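Kinesin-like protein KAR3 (Saccharomyces cerevisiae, PDB 1F9V) is a yeast kinesin-related motor whose P-loop ATPase domain binds ADP and magnesium and probably couples ATP turnover to movement along microtubules. Local coordinates at residues Ile5-Arg10 / Lys337-Arg342; Glu19-Ser24 / Pro320-Ile325; Lys174-Thr179 / Thr299-Tyr304. The protein carries 2 engineered substitutions. One frame throughout, in Å; residues are numbered along the deposited sequence.

Interaction 1: Ile5-Arg10 / Lys337-Arg342. With ADP (adenosine-5'-diphosphate), chain D; ADP (adenosine-5'-diphosphate), chain C.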
# COMPACT_ATOMS: atom_id res chain seq x y z
N ILE A 5 3.21 -6.37 10.72
CA ILE A 5 3.57 -5.33 9.78
C ILE A 5 4.96 -5.52 9.18
O ILE A 5 5.88 -5.94 9.86
CB ILE A 5 3.54 -3.95 10.48
CG1 ILE A 5 2.13 -3.66 11.01
CG2 ILE A 5 3.99 -2.86 9.54
CD1 ILE A 5 2.11 -2.75 12.22
N ARG A 6 5.09 -5.20 7.89
CA ARG A 6 6.37 -5.28 7.21
C ARG A 6 6.50 -4.08 6.30
O ARG A 6 5.51 -3.52 5.85
CB ARG A 6 6.47 -6.57 6.41
CG ARG A 6 6.36 -7.78 7.28
CD ARG A 6 7.50 -8.73 7.07
NE ARG A 6 7.12 -10.11 7.39
CZ ARG A 6 6.49 -10.50 8.50
NH1 ARG A 6 6.14 -9.62 9.43
NH2 ARG A 6 6.21 -11.79 8.67
N VAL A 7 7.74 -3.69 6.04
CA VAL A 7 8.01 -2.54 5.20
C VAL A 7 9.01 -2.88 4.09
O VAL A 7 10.07 -3.44 4.36
CB VAL A 7 8.60 -1.39 6.05
CG1 VAL A 7 8.86 -0.17 5.17
CG2 VAL A 7 7.63 -1.05 7.19
N TYR A 8 8.63 -2.56 2.85
CA TYR A 8 9.50 -2.77 1.69
C TYR A 8 9.76 -1.41 1.06
O TYR A 8 8.89 -0.53 1.06
CB TYR A 8 8.83 -3.62 0.61
CG TYR A 8 8.57 -5.07 0.95
CD1 TYR A 8 9.10 -5.67 2.10
CD2 TYR A 8 7.79 -5.86 0.10
CE1 TYR A 8 8.85 -7.01 2.38
CE2 TYR A 8 7.55 -7.19 0.38
CZ TYR A 8 8.07 -7.76 1.51
OH TYR A 8 7.80 -9.09 1.77
N CYS A 9 10.97 -1.22 0.54
CA CYS A 9 11.30 0.02 -0.14
C CYS A 9 11.57 -0.37 -1.59
O CYS A 9 12.13 -1.44 -1.85
CB CYS A 9 12.55 0.66 0.47
SG CYS A 9 13.19 2.08 -0.48
N ARG A 10 11.16 0.46 -2.54
CA ARG A 10 11.44 0.17 -3.94
C ARG A 10 11.95 1.39 -4.67
O ARG A 10 11.30 2.44 -4.70
CB ARG A 10 10.19 -0.33 -4.67
CG ARG A 10 10.48 -0.60 -6.15
CD ARG A 10 9.23 -0.88 -6.97
NE ARG A 10 9.57 -1.56 -8.21
CZ ARG A 10 8.68 -2.12 -9.03
NH1 ARG A 10 7.38 -2.07 -8.73
NH2 ARG A 10 9.08 -2.73 -10.13
N LYS A 337 9.56 5.02 10.39
CA LYS A 337 8.58 5.21 11.45
C LYS A 337 7.56 4.07 11.46
O LYS A 337 7.13 3.62 12.52
CB LYS A 337 7.87 6.55 11.27
CG LYS A 337 6.72 6.75 12.26
CD LYS A 337 5.99 8.05 11.99
CE LYS A 337 4.85 8.25 12.97
NZ LYS A 337 4.35 9.65 12.95
N VAL A 338 7.17 3.60 10.28
CA VAL A 338 6.18 2.53 10.23
C VAL A 338 6.78 1.13 10.44
O VAL A 338 6.05 0.15 10.55
CB VAL A 338 5.35 2.59 8.93
CG1 VAL A 338 4.51 3.85 8.94
CG2 VAL A 338 6.24 2.57 7.71
N ASN A 339 8.11 1.03 10.50
CA ASN A 339 8.77 -0.24 10.76
C ASN A 339 8.29 -0.65 12.15
O ASN A 339 8.26 0.19 13.05
CB ASN A 339 10.30 -0.05 10.83
CG ASN A 339 11.01 -0.40 9.53
OD1 ASN A 339 10.52 -1.19 8.73
ND2 ASN A 339 12.18 0.20 9.33
N SER A 340 7.91 -1.91 12.34
CA SER A 340 7.45 -2.33 13.67
C SER A 340 8.62 -2.76 14.55
O SER A 340 9.75 -2.89 14.08
CB SER A 340 6.43 -3.47 13.53
OG SER A 340 7.09 -4.73 13.44
N THR A 341 8.34 -2.99 15.84
CA THR A 341 9.38 -3.39 16.78
C THR A 341 9.87 -4.82 16.53
O THR A 341 10.60 -5.40 17.33
CB THR A 341 8.90 -3.26 18.24
OG1 THR A 341 7.67 -3.99 18.42
CG2 THR A 341 8.68 -1.80 18.58
N ARG A 342 9.44 -5.38 15.40
CA ARG A 342 9.87 -6.70 15.01
C ARG A 342 11.27 -6.51 14.41
O ARG A 342 12.13 -7.39 14.49
CB ARG A 342 8.92 -7.24 13.94
CG ARG A 342 9.50 -8.31 13.04
CD ARG A 342 8.39 -9.15 12.41
NE ARG A 342 8.89 -9.96 11.30
CZ ARG A 342 9.50 -9.46 10.23
NH1 ARG A 342 9.92 -10.28 9.27
NH2 ARG A 342 9.70 -8.15 10.13
PB ADP D . 8.13 -15.52 7.76
O1B ADP D . 8.61 -15.60 9.17
O2B ADP D . 7.80 -13.99 7.34
O3B ADP D . 9.12 -16.13 6.82
PA ADP D . 5.24 -15.77 7.66
O1A ADP D . 4.41 -16.86 8.20
O2A ADP D . 5.18 -14.56 8.49
O3A ADP D . 6.75 -16.26 7.63
O5' ADP D . 4.92 -15.49 6.11
C5' ADP D . 5.90 -15.82 5.12
C4' ADP D . 5.84 -14.90 3.90
O4' ADP D . 4.55 -14.26 3.70
C3' ADP D . 6.88 -13.80 3.95
O3' ADP D . 8.15 -14.20 3.41
C2' ADP D . 6.25 -12.66 3.19
O2' ADP D . 6.58 -12.67 1.79
C1' ADP D . 4.76 -12.83 3.49
N9 ADP D . 4.29 -11.94 4.63
C8 ADP D . 3.89 -12.33 5.85
N7 ADP D . 3.53 -11.25 6.57
C5 ADP D . 3.70 -10.18 5.82
C6 ADP D . 3.51 -8.79 5.97
N6 ADP D . 3.04 -8.28 7.13
N1 ADP D . 3.81 -7.93 4.94
C2 ADP D . 4.28 -8.39 3.76
N3 ADP D . 4.46 -9.71 3.59
C4 ADP D . 4.19 -10.62 4.57
PB ADP C . 3.42 7.85 -8.83
O1B ADP C . 4.17 7.57 -7.58
O2B ADP C . 2.09 6.95 -8.91
O3B ADP C . 3.11 9.30 -8.97
PA ADP C . 3.90 6.54 -11.36
O1A ADP C . 3.78 5.13 -11.02
O2A ADP C . 2.65 7.02 -11.94
O3A ADP C . 4.27 7.37 -10.07
O5' ADP C . 5.05 6.76 -12.43
C5' ADP C . 6.21 7.59 -12.35
C4' ADP C . 6.93 7.37 -13.71
O4' ADP C . 7.94 6.39 -13.47
C3' ADP C . 6.03 6.75 -14.80
O3' ADP C . 6.33 7.25 -16.11
C2' ADP C . 6.27 5.26 -14.71
O2' ADP C . 5.95 4.55 -15.92
C1' ADP C . 7.72 5.19 -14.26
N9 ADP C . 8.00 4.03 -13.36
C8 ADP C . 7.69 3.99 -12.04
N7 ADP C . 8.09 2.85 -11.53
C5 ADP C . 8.65 2.14 -12.48
C6 ADP C . 9.26 0.89 -12.54
N6 ADP C . 9.35 0.14 -11.44
N1 ADP C . 9.76 0.43 -13.73
C2 ADP C . 9.69 1.17 -14.86
N3 ADP C . 9.11 2.38 -14.81
C4 ADP C . 8.59 2.90 -13.66
O HOH W 1 8.12 -4.74 11.00
O HOH W 2 5.27 -6.59 13.04
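The guanidinium of R6 lies between two flat neighbours. On one face rests the guanidinium of R342, the centres 3.6 Å apart and the planes within 2° of parallel. Over the opposite face sits N7 of the ADP of chain D, set toward the rim, while O2A of that nucleotide lies in plane at the edge, 3.0 Å from R6 NH2. The same NH2 donates to O2B of this ADP, also at 3.0 Å, with a N-H...O angle of 149°. A bend at chi2 (-128°) brings R6 CD to 3.6 Å from R342 NH1, and the aliphatic part of R6, from CB to CG, lies against the adenine. Beside the arginines two waters join I5 to S340. One donates to I5 O and to S340 OG; the other accepts from I5 N and, at 2.6 Å, from S340 OG. Farther along the strand V7 points toward the end of helix 325-338 and the residues that follow, touching mainly with CG2. V7 CG2 meets V338 CG2 at 3.9 Å and N339 OD1 at 3.3 Å, while the amide nitrogen of N339 is engaged by K55 O. R10, farther along the strand, lies at the other ADP. Both stacked arginines have an anion at hand: D57 forms a salt bridge with R342, and the diphosphate of the chain D ADP takes a bond from R6, which would probably ease the repulsion between the two cations.

Interaction 2: Glu19-Ser24 / Pro320-Ile325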
# COMPACT_ATOMS: atom_id res chain seq x y z
N GLU A 19 17.02 12.56 -15.95
CA GLU A 19 17.35 12.49 -14.54
C GLU A 19 18.82 12.10 -14.38
O GLU A 19 19.46 11.66 -15.33
CB GLU A 19 16.47 11.46 -13.82
CG GLU A 19 15.14 12.00 -13.35
CD GLU A 19 14.22 10.92 -12.84
OE1 GLU A 19 13.01 11.20 -12.71
OE2 GLU A 19 14.69 9.79 -12.56
N ASN A 20 19.35 12.27 -13.17
CA ASN A 20 20.73 11.90 -12.90
C ASN A 20 20.96 11.81 -11.40
O ASN A 20 20.15 12.30 -10.61
CB ASN A 20 21.70 12.92 -13.52
CG ASN A 20 21.69 14.25 -12.80
OD1 ASN A 20 22.05 14.34 -11.62
ND2 ASN A 20 21.27 15.30 -13.50
N SER A 21 22.06 11.18 -11.02
CA SER A 21 22.41 11.02 -9.61
C SER A 21 23.75 11.72 -9.33
O SER A 21 24.55 11.25 -8.52
CB SER A 21 22.50 9.54 -9.26
OG SER A 21 22.77 9.35 -7.88
N ASP A 22 23.97 12.83 -10.02
CA ASP A 22 25.20 13.61 -9.91
C ASP A 22 25.52 14.17 -8.52
O ASP A 22 26.69 14.34 -8.17
CB ASP A 22 25.17 14.79 -10.88
CG ASP A 22 25.25 14.37 -12.33
OD1 ASP A 22 25.53 13.19 -12.62
OD2 ASP A 22 25.02 15.25 -13.19
N THR A 23 24.48 14.48 -7.74
CA THR A 23 24.70 15.08 -6.43
C THR A 23 24.23 14.28 -5.22
O THR A 23 24.03 14.85 -4.14
CB THR A 23 24.07 16.48 -6.38
OG1 THR A 23 22.70 16.40 -6.80
CG2 THR A 23 24.81 17.43 -7.32
N SER A 24 24.06 12.98 -5.38
CA SER A 24 23.64 12.14 -4.27
C SER A 24 23.99 10.68 -4.55
O SER A 24 24.30 10.32 -5.69
CB SER A 24 22.14 12.27 -4.00
OG SER A 24 21.37 11.95 -5.15
N PRO A 320 15.45 7.31 -7.75
CA PRO A 320 16.89 7.15 -7.51
C PRO A 320 17.66 8.45 -7.81
O PRO A 320 18.86 8.54 -7.55
CB PRO A 320 17.28 6.06 -8.50
CG PRO A 320 16.38 6.34 -9.68
CD PRO A 320 15.08 6.91 -9.12
N SER A 321 16.96 9.44 -8.35
CA SER A 321 17.58 10.70 -8.75
C SER A 321 17.81 11.80 -7.72
O SER A 321 17.06 11.95 -6.77
CB SER A 321 16.81 11.25 -9.95
OG SER A 321 16.68 10.23 -10.93
N SER A 322 18.87 12.57 -7.96
CA SER A 322 19.29 13.67 -7.08
C SER A 322 18.29 14.79 -6.88
O SER A 322 18.20 15.34 -5.79
CB SER A 322 20.61 14.28 -7.58
OG SER A 322 21.63 13.31 -7.62
N SER A 323 17.54 15.13 -7.93
CA SER A 323 16.57 16.21 -7.81
C SER A 323 15.48 15.88 -6.79
O SER A 323 14.80 16.77 -6.29
CB SER A 323 15.93 16.51 -9.17
OG SER A 323 15.20 15.40 -9.65
N HIS A 324 15.32 14.59 -6.49
CA HIS A 324 14.30 14.15 -5.55
C HIS A 324 14.86 13.67 -4.22
O HIS A 324 14.11 13.16 -3.39
CB HIS A 324 13.50 12.99 -6.16
CG HIS A 324 12.96 13.27 -7.53
ND1 HIS A 324 13.31 12.51 -8.62
CD2 HIS A 324 12.08 14.19 -7.97
CE1 HIS A 324 12.66 12.95 -9.69
NE2 HIS A 324 11.91 13.97 -9.32
N ILE A 325 16.16 13.82 -4.02
CA ILE A 325 16.78 13.33 -2.80
C ILE A 325 16.18 13.78 -1.47
O ILE A 325 16.14 13.02 -0.50
CB ILE A 325 18.30 13.64 -2.80
CG1 ILE A 325 19.01 12.73 -1.81
CG2 ILE A 325 18.54 15.10 -2.50
CD1 ILE A 325 18.92 11.26 -2.17
O HOH W 3 17.64 14.31 -11.25
O HOH W 4 20.94 9.40 -5.90
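E19 brings its carboxylate to S321, whose OG donates to E19 OE2 from above the carboxylate plane, 2.6 Å away. Its other oxygen, OE1, forms a salt bridge with R12 of an ADP pocket and reaches the edge of the H324 ring, 3.5 Å from CE1, with carboxylate and ring planes 82° apart; H324 ND1 itself is bound by S319. At N20 the backbone oxygen accepts from S322 N, a nearly straight bond of 3.0 Å (167°) lying in the carbonyl plane. The side chain of N20 turns back on its own segment, OD1 taking D22 N in an Asx turn. S21 opens a type I turn that closes at S24, its OG donating to S24 O; one water ties S21 OG and S24 OG to P320 O. The end of this turn wraps S322. With its OG anti to the carbonyl carbon (chi1 -60°), S322 receives a bond from T23 N at 3.1 Å and shares another with S24 OG at 2.8 Å, so this buried hydroxyl is gripped by a backbone amide and a second hydroxyl. T23 OG1 comes up beside S322 CB at 3.1 Å. At S24 the contact turns apolar, CB lying 3.8 Å from I325 CD1. The geometry is that of a polar turn seated on the short 3-10 segment 322-324, with H324 at the N-cap of helix 325-338. In this kinesin motor domain it joins the start of that helix to the entry of the small antiparallel sheet 24-28, 38-44 and 51-56, with E19 linking it to R12, just past strand 4-11.

Interaction 3: Lys174-Thr179 / Thr299-Tyr304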
# COMPACT_ATOMS: atom_id res chain seq x y z
N LYS A 174 -16.67 -8.23 12.53
CA LYS A 174 -15.45 -7.44 12.37
C LYS A 174 -15.19 -7.15 10.89
O LYS A 174 -14.06 -7.27 10.39
CB LYS A 174 -14.26 -8.18 12.98
CG LYS A 174 -14.07 -7.90 14.47
CD LYS A 174 -12.61 -8.00 14.88
CE LYS A 174 -11.99 -6.62 15.13
NZ LYS A 174 -10.55 -6.51 14.72
N THR A 175 -16.26 -6.77 10.18
CA THR A 175 -16.16 -6.43 8.77
C THR A 175 -16.72 -5.03 8.56
O THR A 175 -17.43 -4.49 9.42
CB THR A 175 -16.92 -7.43 7.87
OG1 THR A 175 -18.31 -7.44 8.21
CG2 THR A 175 -16.34 -8.82 8.04
N THR A 176 -16.41 -4.45 7.41
CA THR A 176 -16.82 -3.10 7.09
C THR A 176 -17.33 -3.00 5.67
O THR A 176 -16.79 -3.64 4.77
CB THR A 176 -15.62 -2.14 7.24
OG1 THR A 176 -15.09 -2.25 8.56
CG2 THR A 176 -16.02 -0.70 6.95
N THR A 177 -18.38 -2.21 5.49
CA THR A 177 -18.95 -1.98 4.17
C THR A 177 -19.22 -0.49 4.07
O THR A 177 -19.20 0.22 5.09
CB THR A 177 -20.28 -2.74 3.96
OG1 THR A 177 -21.29 -2.22 4.83
CG2 THR A 177 -20.10 -4.22 4.25
N ILE A 178 -19.43 -0.01 2.86
CA ILE A 178 -19.71 1.40 2.63
C ILE A 178 -21.01 1.48 1.85
O ILE A 178 -21.15 0.84 0.81
CB ILE A 178 -18.60 2.09 1.79
CG1 ILE A 178 -17.22 1.80 2.40
CG2 ILE A 178 -18.86 3.59 1.72
CD1 ILE A 178 -16.08 2.01 1.41
N THR A 179 -21.95 2.27 2.34
CA THR A 179 -23.24 2.38 1.67
C THR A 179 -23.17 3.04 0.30
O THR A 179 -22.37 3.96 0.07
CB THR A 179 -24.24 3.15 2.54
OG1 THR A 179 -23.82 4.51 2.66
CG2 THR A 179 -24.33 2.54 3.92
N THR A 299 -7.87 5.41 7.76
CA THR A 299 -7.61 4.51 8.88
C THR A 299 -8.91 4.03 9.53
O THR A 299 -8.99 2.90 10.00
CB THR A 299 -6.69 5.16 9.96
OG1 THR A 299 -7.24 6.41 10.38
CG2 THR A 299 -5.29 5.39 9.39
N TYR A 300 -9.92 4.90 9.54
CA TYR A 300 -11.20 4.52 10.13
C TYR A 300 -11.85 3.44 9.27
O TYR A 300 -12.34 2.44 9.78
CB TYR A 300 -12.11 5.74 10.23
CG TYR A 300 -13.43 5.44 10.89
CD1 TYR A 300 -13.48 4.83 12.14
CD2 TYR A 300 -14.62 5.73 10.24
CE1 TYR A 300 -14.71 4.50 12.73
CE2 TYR A 300 -15.85 5.41 10.82
CZ TYR A 300 -15.89 4.80 12.06
OH TYR A 300 -17.10 4.46 12.61
N LEU A 301 -11.83 3.65 7.96
CA LEU A 301 -12.41 2.68 7.04
C LEU A 301 -11.74 1.32 7.15
O LEU A 301 -12.41 0.28 7.12
CB LEU A 301 -12.27 3.19 5.60
CG LEU A 301 -12.59 2.17 4.50
CD1 LEU A 301 -14.09 1.91 4.47
CD2 LEU A 301 -12.14 2.69 3.14
N LEU A 302 -10.42 1.32 7.30
CA LEU A 302 -9.65 0.07 7.34
C LEU A 302 -9.31 -0.53 8.69
O LEU A 302 -8.56 -1.49 8.76
CB LEU A 302 -8.34 0.27 6.55
CG LEU A 302 -8.49 0.75 5.11
CD1 LEU A 302 -7.11 1.03 4.51
CD2 LEU A 302 -9.23 -0.33 4.30
N GLN A 303 -9.85 0.02 9.77
CA GLN A 303 -9.53 -0.47 11.10
C GLN A 303 -9.57 -1.98 11.32
O GLN A 303 -8.69 -2.52 11.98
CB GLN A 303 -10.40 0.24 12.14
CG GLN A 303 -11.87 -0.16 12.13
CD GLN A 303 -12.66 0.58 13.18
OE1 GLN A 303 -13.78 0.18 13.54
NE2 GLN A 303 -12.10 1.67 13.69
N TYR A 304 -10.58 -2.67 10.79
CA TYR A 304 -10.67 -4.12 10.98
C TYR A 304 -9.62 -4.90 10.17
O TYR A 304 -9.33 -6.05 10.48
CB TYR A 304 -12.07 -4.63 10.63
CG TYR A 304 -13.14 -4.23 11.63
CD1 TYR A 304 -12.84 -4.12 12.99
CD2 TYR A 304 -14.45 -3.98 11.21
CE1 TYR A 304 -13.83 -3.76 13.92
CE2 TYR A 304 -15.44 -3.62 12.13
CZ TYR A 304 -15.13 -3.51 13.48
OH TYR A 304 -16.11 -3.17 14.38
O HOH W 5 -9.82 -7.87 12.32
O HOH W 6 -12.40 -2.06 8.52
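L301 meets the strand with its CD1 branch, which lies 3.7 Å from I178 CD1; the two side chains cross at about a right angle, and both also touch I138 of strand 130-141. The backbone oxygen of L301 faces T176, whose CG2 stops 3.7 Å from it. A water fills the step between the two segments: it donates to L301 O, lies 2.7 Å from T176 OG1 and accepts from Y304 N, tying 301-304 to the strand. T176 OG1 is bonded as well to H169 ND1. Strand 175-178, half of the antiparallel hairpin 167-170/175-178, passes 299-304 with the two short axes 7.6 Å apart at closest and their directions at 141°. K174 and T175 both face D170 in a G1 beta bulge, with K174 in a left-handed backbone conformation. In kinesins this hairpin and helix lie on the side that meets the microtubule, so the contact is probably near that surface. Y304 then brings its ring to the bulge. K174 CA stands over the centre of one face, 3.8 Å from the ring centroid and 13° off the normal, a CH-pi contact; on the opposite face lies Q303 OE1. T175 O approaches the edge, 3.5 Å from Y304 CE2, and T176 OG1 comes obliquely to 3.2 Å from Y304 CD2. The K174 chain, bent at chi3 (106°), places CE 3.4 Å from Y304 CD1. An alanine in place of Y304 would probably strip the CH-pi cover from K174 CA and leave the middle of the lysine chain less confined. Beyond the ring, a second water links K174 NZ to Y304 O, and NZ is bonded also to T307.

In the fold
From the N terminus, strand 4-11 enters the central mixed sheet, and interaction 1 brings the chain back to it after more than 300 residues, at the end of helix 325-338. Inside that long loop, interaction 2 closes a second one, joining the turn before strand 24-28 to the start of the same helix, so the two contacts lie at the two ends of that helix. Interaction 3 nests inside both loops and ties the hairpin 167-170/175-178 to helix 297-306. No loops cross. The centres of interactions 2 and 3 are about 40 Å apart, on opposite sides of the chain's centre, while interaction 1 lies about 24 and 23 Å from them.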